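PDB 7CBS: LPXTG cell wall anchor domain-containing protein from Lactobacillus rhamnosus, which probably serves as the basal subunit of the sortase-assembled SpaCBA pilus, anchoring it to the cell wall and contributing adhesion. Local coordinates for residues G65-V70 with Q110-G115; D76-V81 with G129-V134; T27-V32 with S166-F171. All coordinates share one frame; numbering follows the deposited sequence.

Contact 1: residues G65-V70 with Q110-G115; sequences GVTFTV and QVVTAG
Gly65 and Val66 both turn their backbone N-H groups to Thr113, which answers with two different oxygens. Gly65 N bonds to the carbonyl, 2.7 Å from Thr113 O, while Val66 N reaches the hydroxyl, 2.7 Å from Thr113 OG1. That hydroxyl lies between the backbone N and the carbonyl carbon (chi1 43°), which brings it alongside the Val66 side chain; it in turn bonds to the carbonyl of Leu63. Thr113 N returns a bond to Val66 O at 3.0 Å, arriving well above the carbonyl plane, and Val112 CA adds a C-H contact to the same oxygen. From here on the pairing is regular antiparallel sheet, strand 67-72 against strand 107-112, in a domain whose family suggests the CnaB-type beta sandwich of Gram-positive pilins. Phe68 and Val111 form the hydrogen-bonded pair: Phe68 N to Val111 O is 3.0 Å, and Val111 N to Phe68 O is 2.9 Å and straighter, at 172°. On the face carrying Thr67, Thr69 and Gln110, the extended Gln110 chain runs past Thr67, its CG 3.2 Å from Thr67 CG2. Its amide then donates from NE2 to Thr69 OG1 at 2.6 Å, the acceptor tilted 22° from the amide plane. Thr69 OG1 has a second hydrogen-bond partner in Thr140 OG1 on strand 131-141.

Contact 2: residues D76-V81 with G129-V134; sequences DFWQLV and GQHAAV
Phe77 lies between two valines: Val134 CG1 sits over one face of its ring, 4.0 Å from the ring centroid in a CH-pi contact, and Val81 CG2 covers the opposite face from the next turn of the helix. In the plane of the phenyl ring, at its edge, stands Trp78 CD2, and Phe77 CD2 in return rests over one face of the indole. At the indole's own edge is Ala132 O. Trp78 NE1 donates to this oxygen at 3.0 Å with an N-H...O angle of 170°; the bond runs within the ring plane and within the carbonyl plane, which helps hold the indole in one rotation. Val134 spreads its two methyls, CG1 taking the phenyl face while CG2 comes within 3.6 Å of Phe77 CD2 and 4.0 Å of Trp78 CZ2. Phe77 CG points anti to the backbone N (chi1 -175°), which swings the ring off the helix toward Val134. Farther out, His131 CB approaches Trp78 CD1 at 3.9 Å, with the imidazole and indole heading opposite ways. A leucine in place of Trp78 would probably leave the Ala132 carbonyl without its indole donor and open a gap beside Val134 CG2. Val153 and Val155 of strand 152-155 extend the apolar patch. Here helix 74-84, part of the helical connection between strands 67-72 and 107-112, packs against the start of strand 131-141, a helix-on-sheet contact sealed by aromatic side chains.

Contact 3: residues T27-V32 with S166-F171; sequences TTVDVV and SRIDLF. With MG (magnesium ion), chain I.
Asp30 and Arg167 sit opposite each other in the one parallel strand pair of this sheet, beside a magnesium ion shared with a second subunit. Strands 28-34 and 167-170, near the two ends of the modelled chain, pair in an otherwise antiparallel sheet, consistent with a CnaB-type pilin domain. Their backbone bonds shuttle in the parallel pattern: Asp30 N to Ser166 O, Ile168 N to Asp30 O at 2.8 Å, Val32 N to Ile168 O, and Leu170 N to Val32 O at 3.0 Å. On the apolar face Val31 CG1 meets Leu170 CD1 at 3.5 Å, and the Val29 side chain lies roughly perpendicular to that of Ile168, Val29 CG1 4.1 Å from Ile168 CD1. The other face carries Asp30, Arg167 and Asp169 around Val32. Asp30 OD2 and Arg167 NE bond to Ser166 OG of the second subunit, and Arg167 NH2 reaches Gly163 O there. Val32 CG2 rests over one face of the guanidinium, 3.5 Å from Arg167 NE, where a bend at chi3 (-71°) brings the group back across the valine. Thr28 OG1 binds the magnesium ion at 2.0 Å, alongside three waters and Asp123 OD1 of this chain and of the second subunit. Asp30 stays in the second shell: a water 2.1 Å from the magnesium ion donates to Asp30 OD1 at 2.6 Å, and that oxygen accepts from Asp123 N of the same chain.

In the fold
All three contacts reach one mixed sheet, yet none is wholly core: each is partly buried. Contact 3 lies closest to the chain's centre, about 9 Å from it, and joins strands from the two ends of the modelled chain; contact 1 and contact 2 sit at about 12 and 14 Å, on opposite sides of that centre with their own centres about 25 Å apart. Strand 131-141 links them: it supplies one side of contact 2 and is the sheet neighbour of strand 67-72 in contact 1. Contacts 1 and 3 rest on backbone pairing, antiparallel and parallel respectively; contact 2 relies on rings and methyls with one indole bond. Contact 3 alone meets the second subunit and the metal.

Contact 1: residues G65-V70 with Q110-G115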
loop_
_atom_site.group_PDB
_atom_site.type_symbol
_atom_site.label_atom_id
_atom_site.label_comp_id
_atom_site.label_asym_id
_atom_site.label_seq_id
_atom_site.Cartn_x
_atom_site.Cartn_y
_atom_site.Cartn_z
ATOM N N GLY A 65 -10.649 -16.694 -9.841
ATOM C CA GLY A 65 -10.483 -16.854 -11.300
ATOM C C GLY A 65 -11.275 -15.828 -12.096
ATOM O O GLY A 65 -11.490 -16.072 -13.296
ATOM N N VAL A 66 -11.705 -14.733 -11.461
ATOM C CA VAL A 66 -12.509 -13.634 -12.083
ATOM C C VAL A 66 -11.584 -12.435 -12.327
ATOM O O VAL A 66 -11.023 -11.918 -11.336
ATOM C CB VAL A 66 -13.714 -13.243 -11.205
ATOM C CG1 VAL A 66 -14.606 -12.220 -11.890
ATOM C CG2 VAL A 66 -14.527 -14.461 -10.790
ATOM N N THR A 67 -11.446 -12.015 -13.591
ATOM C CA THR A 67 -10.517 -10.943 -14.037
ATOM C C THR A 67 -11.191 -9.577 -13.874
ATOM O O THR A 67 -12.167 -9.299 -14.605
ATOM C CB THR A 67 -10.070 -11.145 -15.491
ATOM O OG1 THR A 67 -9.562 -12.471 -15.637
ATOM C CG2 THR A 67 -9.009 -10.156 -15.924
ATOM N N PHE A 68 -10.685 -8.766 -12.940
ATOM C CA PHE A 68 -11.015 -7.331 -12.783
ATOM C C PHE A 68 -9.889 -6.505 -13.409
ATOM O O PHE A 68 -8.709 -6.839 -13.199
ATOM C CB PHE A 68 -11.247 -6.984 -11.310
ATOM C CG PHE A 68 -12.592 -7.422 -10.784
ATOM C CD1 PHE A 68 -12.785 -8.714 -10.318
ATOM C CD2 PHE A 68 -13.672 -6.551 -10.778
ATOM C CE1 PHE A 68 -14.025 -9.119 -9.846
ATOM C CE2 PHE A 68 -14.906 -6.956 -10.295
ATOM C CZ PHE A 68 -15.080 -8.237 -9.825
ATOM N N THR A 69 -10.264 -5.468 -14.164
ATOM C CA THR A 69 -9.363 -4.503 -14.845
ATOM C C THR A 69 -9.618 -3.119 -14.240
ATOM O O THR A 69 -10.802 -2.753 -14.100
ATOM C CB THR A 69 -9.590 -4.539 -16.364
ATOM O OG1 THR A 69 -9.487 -5.897 -16.798
ATOM C CG2 THR A 69 -8.615 -3.680 -17.146
ATOM N N VAL A 70 -8.550 -2.393 -13.894
ATOM C CA VAL A 70 -8.614 -1.026 -13.291
ATOM C C VAL A 70 -8.125 -0.016 -14.337
ATOM O O VAL A 70 -7.062 -0.259 -14.943
ATOM C CB VAL A 70 -7.825 -0.930 -11.967
ATOM C CG1 VAL A 70 -6.350 -1.284 -12.126
ATOM C CG2 VAL A 70 -7.976 0.439 -11.317
ATOM N N GLN A 110 -4.496 -5.542 -14.840
ATOM C CA GLN A 110 -5.515 -6.616 -14.984
ATOM C C GLN A 110 -5.150 -7.742 -14.010
ATOM O O GLN A 110 -4.034 -8.280 -14.131
ATOM C CB GLN A 110 -5.561 -7.095 -16.436
ATOM C CG GLN A 110 -6.759 -7.976 -16.758
ATOM C CD GLN A 110 -7.102 -7.938 -18.228
ATOM O OE1 GLN A 110 -6.293 -8.302 -19.080
ATOM N NE2 GLN A 110 -8.313 -7.498 -18.532
ATOM N N VAL A 111 -6.047 -8.065 -13.073
ATOM C CA VAL A 111 -5.763 -8.913 -11.878
ATOM C C VAL A 111 -6.902 -9.922 -11.689
ATOM O O VAL A 111 -8.078 -9.513 -11.778
ATOM C CB VAL A 111 -5.570 -8.030 -10.628
ATOM C CG1 VAL A 111 -5.677 -8.819 -9.331
ATOM C CG2 VAL A 111 -4.257 -7.261 -10.685
ATOM N N VAL A 112 -6.550 -11.180 -11.401
ATOM C CA VAL A 112 -7.489 -12.328 -11.222
ATOM C C VAL A 112 -7.768 -12.492 -9.722
ATOM O O VAL A 112 -6.843 -12.251 -8.924
ATOM C CB VAL A 112 -6.907 -13.623 -11.825
ATOM C CG1 VAL A 112 -7.987 -14.672 -12.040
ATOM C CG2 VAL A 112 -6.144 -13.362 -13.118
ATOM N N THR A 113 -8.994 -12.880 -9.356
ATOM C CA THR A 113 -9.410 -13.151 -7.951
ATOM C C THR A 113 -8.754 -14.453 -7.474
ATOM O O THR A 113 -8.852 -15.456 -8.205
ATOM C CB THR A 113 -10.936 -13.213 -7.801
ATOM O OG1 THR A 113 -11.474 -13.969 -8.885
ATOM C CG2 THR A 113 -11.580 -11.845 -7.771
ATOM N N ALA A 114 -8.114 -14.425 -6.299
ATOM C CA ALA A 114 -7.485 -15.590 -5.628
ATOM C C ALA A 114 -7.731 -15.508 -4.116
ATOM O O ALA A 114 -8.275 -14.487 -3.659
ATOM C CB ALA A 114 -6.011 -15.640 -5.946
ATOM N N GLY A 115 -7.348 -16.556 -3.380
ATOM C CA GLY A 115 -7.540 -16.678 -1.922
ATOM C C GLY A 115 -9.011 -16.612 -1.546
ATOM O O GLY A 115 -9.742 -17.570 -1.860
#

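Contact 2: residues D76-V81 with G129-V134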
loop_
_atom_site.group_PDB
_atom_site.type_symbol
_atom_site.label_atom_id
_atom_site.label_comp_id
_atom_site.label_asym_id
_atom_site.label_seq_id
_atom_site.Cartn_x
_atom_site.Cartn_y
_atom_site.Cartn_z
ATOM N N ASP A 76 -11.409 12.570 -17.382
ATOM C CA ASP A 76 -12.831 12.473 -17.812
ATOM C C ASP A 76 -13.738 12.736 -16.606
ATOM O O ASP A 76 -14.739 13.460 -16.773
ATOM C CB ASP A 76 -13.145 11.118 -18.454
ATOM C CG ASP A 76 -12.520 10.933 -19.828
ATOM O OD1 ASP A 76 -12.227 11.955 -20.476
ATOM O OD2 ASP A 76 -12.325 9.767 -20.241
ATOM N N PHE A 77 -13.392 12.188 -15.440
ATOM C CA PHE A 77 -14.198 12.308 -14.195
ATOM C C PHE A 77 -14.344 13.786 -13.816
ATOM O O PHE A 77 -15.490 14.227 -13.652
ATOM C CB PHE A 77 -13.605 11.497 -13.039
ATOM C CG PHE A 77 -14.468 11.519 -11.800
ATOM C CD1 PHE A 77 -15.536 10.645 -11.662
ATOM C CD2 PHE A 77 -14.249 12.449 -10.793
ATOM C CE1 PHE A 77 -16.350 10.680 -10.538
ATOM C CE2 PHE A 77 -15.062 12.485 -9.670
ATOM C CZ PHE A 77 -16.114 11.597 -9.543
ATOM N N TRP A 78 -13.235 14.518 -13.683
ATOM C CA TRP A 78 -13.239 15.934 -13.212
ATOM C C TRP A 78 -13.825 16.858 -14.287
ATOM O O TRP A 78 -14.358 17.913 -13.917
ATOM C CB TRP A 78 -11.840 16.389 -12.785
ATOM C CG TRP A 78 -11.339 15.648 -11.587
ATOM C CD1 TRP A 78 -10.166 14.962 -11.470
ATOM C CD2 TRP A 78 -12.032 15.483 -10.337
ATOM N NE1 TRP A 78 -10.071 14.398 -10.227
ATOM C CE2 TRP A 78 -11.202 14.698 -9.513
ATOM C CE3 TRP A 78 -13.261 15.929 -9.833
ATOM C CZ2 TRP A 78 -11.565 14.346 -8.214
ATOM C CZ3 TRP A 78 -13.619 15.580 -8.550
ATOM C CH2 TRP A 78 -12.784 14.793 -7.756
ATOM N N GLN A 79 -13.723 16.460 -15.557
ATOM C CA GLN A 79 -14.309 17.182 -16.715
ATOM C C GLN A 79 -15.836 17.077 -16.626
ATOM O O GLN A 79 -16.508 18.088 -16.887
ATOM C CB GLN A 79 -13.749 16.611 -18.022
ATOM N N LEU A 80 -16.353 15.906 -16.244
ATOM C CA LEU A 80 -17.808 15.614 -16.108
ATOM C C LEU A 80 -18.371 16.375 -14.904
ATOM O O LEU A 80 -19.440 17.005 -15.045
ATOM C CB LEU A 80 -17.998 14.102 -15.946
ATOM C CG LEU A 80 -18.149 13.324 -17.249
ATOM C CD1 LEU A 80 -18.084 11.833 -16.989
ATOM C CD2 LEU A 80 -19.448 13.693 -17.938
ATOM N N VAL A 81 -17.669 16.322 -13.767
ATOM C CA VAL A 81 -18.076 16.989 -12.492
ATOM C C VAL A 81 -18.080 18.514 -12.683
ATOM O O VAL A 81 -18.993 19.168 -12.144
ATOM C CB VAL A 81 -17.161 16.553 -11.331
ATOM C CG1 VAL A 81 -17.323 17.432 -10.099
ATOM C CG2 VAL A 81 -17.393 15.097 -10.972
ATOM N N GLY A 129 -1.311 13.582 -12.040
ATOM C CA GLY A 129 -0.971 15.005 -12.233
ATOM C C GLY A 129 -1.130 15.769 -10.931
ATOM O O GLY A 129 -0.589 15.304 -9.911
ATOM N N GLN A 130 -1.868 16.882 -10.954
ATOM C CA GLN A 130 -2.148 17.730 -9.762
ATOM C C GLN A 130 -3.466 17.292 -9.109
ATOM O O GLN A 130 -3.759 17.789 -8.003
ATOM C CB GLN A 130 -2.221 19.207 -10.157
ATOM N N HIS A 131 -4.219 16.400 -9.761
ATOM C CA HIS A 131 -5.622 16.041 -9.409
ATOM C C HIS A 131 -5.644 14.745 -8.593
ATOM O O HIS A 131 -4.829 13.843 -8.885
ATOM C CB HIS A 131 -6.483 15.897 -10.672
ATOM C CG HIS A 131 -6.506 17.119 -11.528
ATOM N ND1 HIS A 131 -6.632 17.057 -12.904
ATOM C CD2 HIS A 131 -6.418 18.431 -11.216
ATOM C CE1 HIS A 131 -6.599 18.274 -13.400
ATOM N NE2 HIS A 131 -6.471 19.134 -12.385
ATOM N N ALA A 132 -6.548 14.667 -7.610
ATOM C CA ALA A 132 -6.944 13.421 -6.918
ATOM C C ALA A 132 -7.249 12.370 -7.986
ATOM O O ALA A 132 -7.942 12.715 -8.955
ATOM C CB ALA A 132 -8.145 13.677 -6.039
ATOM N N ALA A 133 -6.723 11.150 -7.841
ATOM C CA ALA A 133 -6.905 10.064 -8.829
ATOM C C ALA A 133 -8.346 9.546 -8.740
ATOM O O ALA A 133 -8.948 9.649 -7.651
ATOM C CB ALA A 133 -5.895 8.973 -8.596
ATOM N N VAL A 134 -8.885 9.052 -9.859
ATOM C CA VAL A 134 -10.206 8.361 -9.928
ATOM C C VAL A 134 -10.038 7.132 -10.819
ATOM O O VAL A 134 -9.480 7.282 -11.927
ATOM C CB VAL A 134 -11.324 9.287 -10.442
ATOM C CG1 VAL A 134 -12.675 8.578 -10.472
ATOM C CG2 VAL A 134 -11.417 10.566 -9.619
#

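Contact 3: residues T27-V32 with S166-F171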
loop_
_atom_site.group_PDB
_atom_site.type_symbol
_atom_site.label_atom_id
_atom_site.label_comp_id
_atom_site.label_asym_id
_atom_site.label_seq_id
_atom_site.Cartn_x
_atom_site.Cartn_y
_atom_site.Cartn_z
ATOM N N THR A 27 1.540 8.742 -1.126
ATOM C CA THR A 27 1.651 8.861 -2.608
ATOM C C THR A 27 0.779 7.801 -3.292
ATOM O O THR A 27 0.340 8.059 -4.421
ATOM C CB THR A 27 3.115 8.738 -3.066
ATOM O OG1 THR A 27 3.904 9.600 -2.243
ATOM C CG2 THR A 27 3.296 9.080 -4.528
ATOM N N THR A 28 0.574 6.633 -2.663
ATOM C CA THR A 28 -0.147 5.472 -3.236
ATOM C C THR A 28 -1.058 4.818 -2.191
ATOM O O THR A 28 -0.828 5.013 -0.974
ATOM C CB THR A 28 0.814 4.385 -3.727
ATOM O OG1 THR A 28 1.494 3.890 -2.571
ATOM C CG2 THR A 28 1.800 4.866 -4.770
ATOM N N VAL A 29 -2.031 4.036 -2.669
ATOM C CA VAL A 29 -2.942 3.209 -1.827
ATOM C C VAL A 29 -3.083 1.827 -2.481
ATOM O O VAL A 29 -2.874 1.712 -3.709
ATOM C CB VAL A 29 -4.308 3.900 -1.635
ATOM C CG1 VAL A 29 -5.215 3.731 -2.841
ATOM C CG2 VAL A 29 -5.007 3.429 -0.368
ATOM N N ASP A 30 -3.414 0.816 -1.678
ATOM C CA ASP A 30 -3.740 -0.557 -2.144
ATOM C C ASP A 30 -5.260 -0.689 -2.209
ATOM O O ASP A 30 -5.930 -0.238 -1.268
ATOM C CB ASP A 30 -3.127 -1.619 -1.226
ATOM C CG ASP A 30 -1.612 -1.549 -1.167
ATOM O OD1 ASP A 30 -1.026 -0.953 -2.087
ATOM O OD2 ASP A 30 -1.028 -2.086 -0.202
ATOM N N VAL A 31 -5.774 -1.263 -3.299
ATOM C CA VAL A 31 -7.225 -1.553 -3.493
ATOM C C VAL A 31 -7.383 -3.061 -3.688
ATOM O O VAL A 31 -6.815 -3.595 -4.663
ATOM C CB VAL A 31 -7.823 -0.780 -4.684
ATOM C CG1 VAL A 31 -9.240 -1.243 -4.988
ATOM C CG2 VAL A 31 -7.774 0.724 -4.460
ATOM N N VAL A 32 -8.117 -3.708 -2.780
ATOM C CA VAL A 32 -8.511 -5.142 -2.880
ATOM C C VAL A 32 -10.014 -5.185 -3.177
ATOM O O VAL A 32 -10.796 -4.676 -2.353
ATOM C CB VAL A 32 -8.143 -5.913 -1.598
ATOM C CG1 VAL A 32 -8.228 -7.421 -1.797
ATOM C CG2 VAL A 32 -6.757 -5.526 -1.104
ATOM N N SER A 166 -4.299 2.737 4.230
ATOM C CA SER A 166 -3.270 2.045 3.408
ATOM C C SER A 166 -3.952 1.100 2.411
ATOM O O SER A 166 -3.334 0.832 1.371
ATOM C CB SER A 166 -2.279 1.321 4.272
ATOM O OG SER A 166 -1.323 2.232 4.789
ATOM N N ARG A 167 -5.166 0.636 2.729
ATOM C CA ARG A 167 -5.945 -0.314 1.889
ATOM C C ARG A 167 -7.414 0.121 1.814
ATOM O O ARG A 167 -7.971 0.506 2.863
ATOM C CB ARG A 167 -5.844 -1.732 2.459
ATOM C CG ARG A 167 -6.581 -2.778 1.638
ATOM C CD ARG A 167 -6.289 -4.190 2.087
ATOM N NE ARG A 167 -4.934 -4.615 1.767
ATOM C CZ ARG A 167 -4.493 -5.867 1.857
ATOM N NH1 ARG A 167 -5.307 -6.838 2.237
ATOM N NH2 ARG A 167 -3.241 -6.148 1.536
ATOM N N ILE A 168 -8.001 0.072 0.614
ATOM C CA ILE A 168 -9.466 0.218 0.362
ATOM C C ILE A 168 -10.023 -1.161 0.004
ATOM O O ILE A 168 -9.508 -1.762 -0.956
ATOM C CB ILE A 168 -9.754 1.242 -0.758
ATOM C CG1 ILE A 168 -9.225 2.635 -0.415
ATOM C CG2 ILE A 168 -11.241 1.277 -1.082
ATOM C CD1 ILE A 168 -9.114 3.553 -1.601
ATOM N N ASP A 169 -11.049 -1.620 0.727
ATOM C CA ASP A 169 -11.714 -2.932 0.516
ATOM C C ASP A 169 -13.060 -2.709 -0.178
ATOM O O ASP A 169 -13.981 -2.194 0.479
ATOM C CB ASP A 169 -11.868 -3.685 1.839
ATOM C CG ASP A 169 -10.572 -4.316 2.308
ATOM O OD1 ASP A 169 -10.182 -5.337 1.717
ATOM O OD2 ASP A 169 -9.955 -3.764 3.240
ATOM N N LEU A 170 -13.159 -3.101 -1.452
ATOM C CA LEU A 170 -14.362 -2.919 -2.309
ATOM C C LEU A 170 -15.148 -4.231 -2.389
ATOM O O LEU A 170 -14.511 -5.286 -2.567
ATOM C CB LEU A 170 -13.922 -2.457 -3.703
ATOM C CG LEU A 170 -13.258 -1.084 -3.765
ATOM C CD1 LEU A 170 -12.678 -0.845 -5.151
ATOM C CD2 LEU A 170 -14.244 0.019 -3.384
ATOM N N PHE A 171 -16.478 -4.146 -2.262
ATOM C CA PHE A 171 -17.436 -5.282 -2.326
ATOM C C PHE A 171 -18.499 -4.987 -3.383
ATOM O O PHE A 171 -19.621 -4.618 -3.041
ATOM C CB PHE A 171 -18.059 -5.520 -0.947
ATOM C CG PHE A 171 -17.086 -5.966 0.116
ATOM C CD1 PHE A 171 -16.717 -7.297 0.225
ATOM C CD2 PHE A 171 -16.541 -5.056 1.010
ATOM C CE1 PHE A 171 -15.821 -7.707 1.200
ATOM C CE2 PHE A 171 -15.649 -5.468 1.988
ATOM C CZ PHE A 171 -15.297 -6.793 2.087
HETATM MG MG MG I . 1.920 2.011 -2.149
HETATM O O HOH W 1 1.707 2.857 -0.205
HETATM O O HOH W 2 -0.047 1.441 -1.623
HETATM O O HOH W 3 2.394 0.493 -0.716
#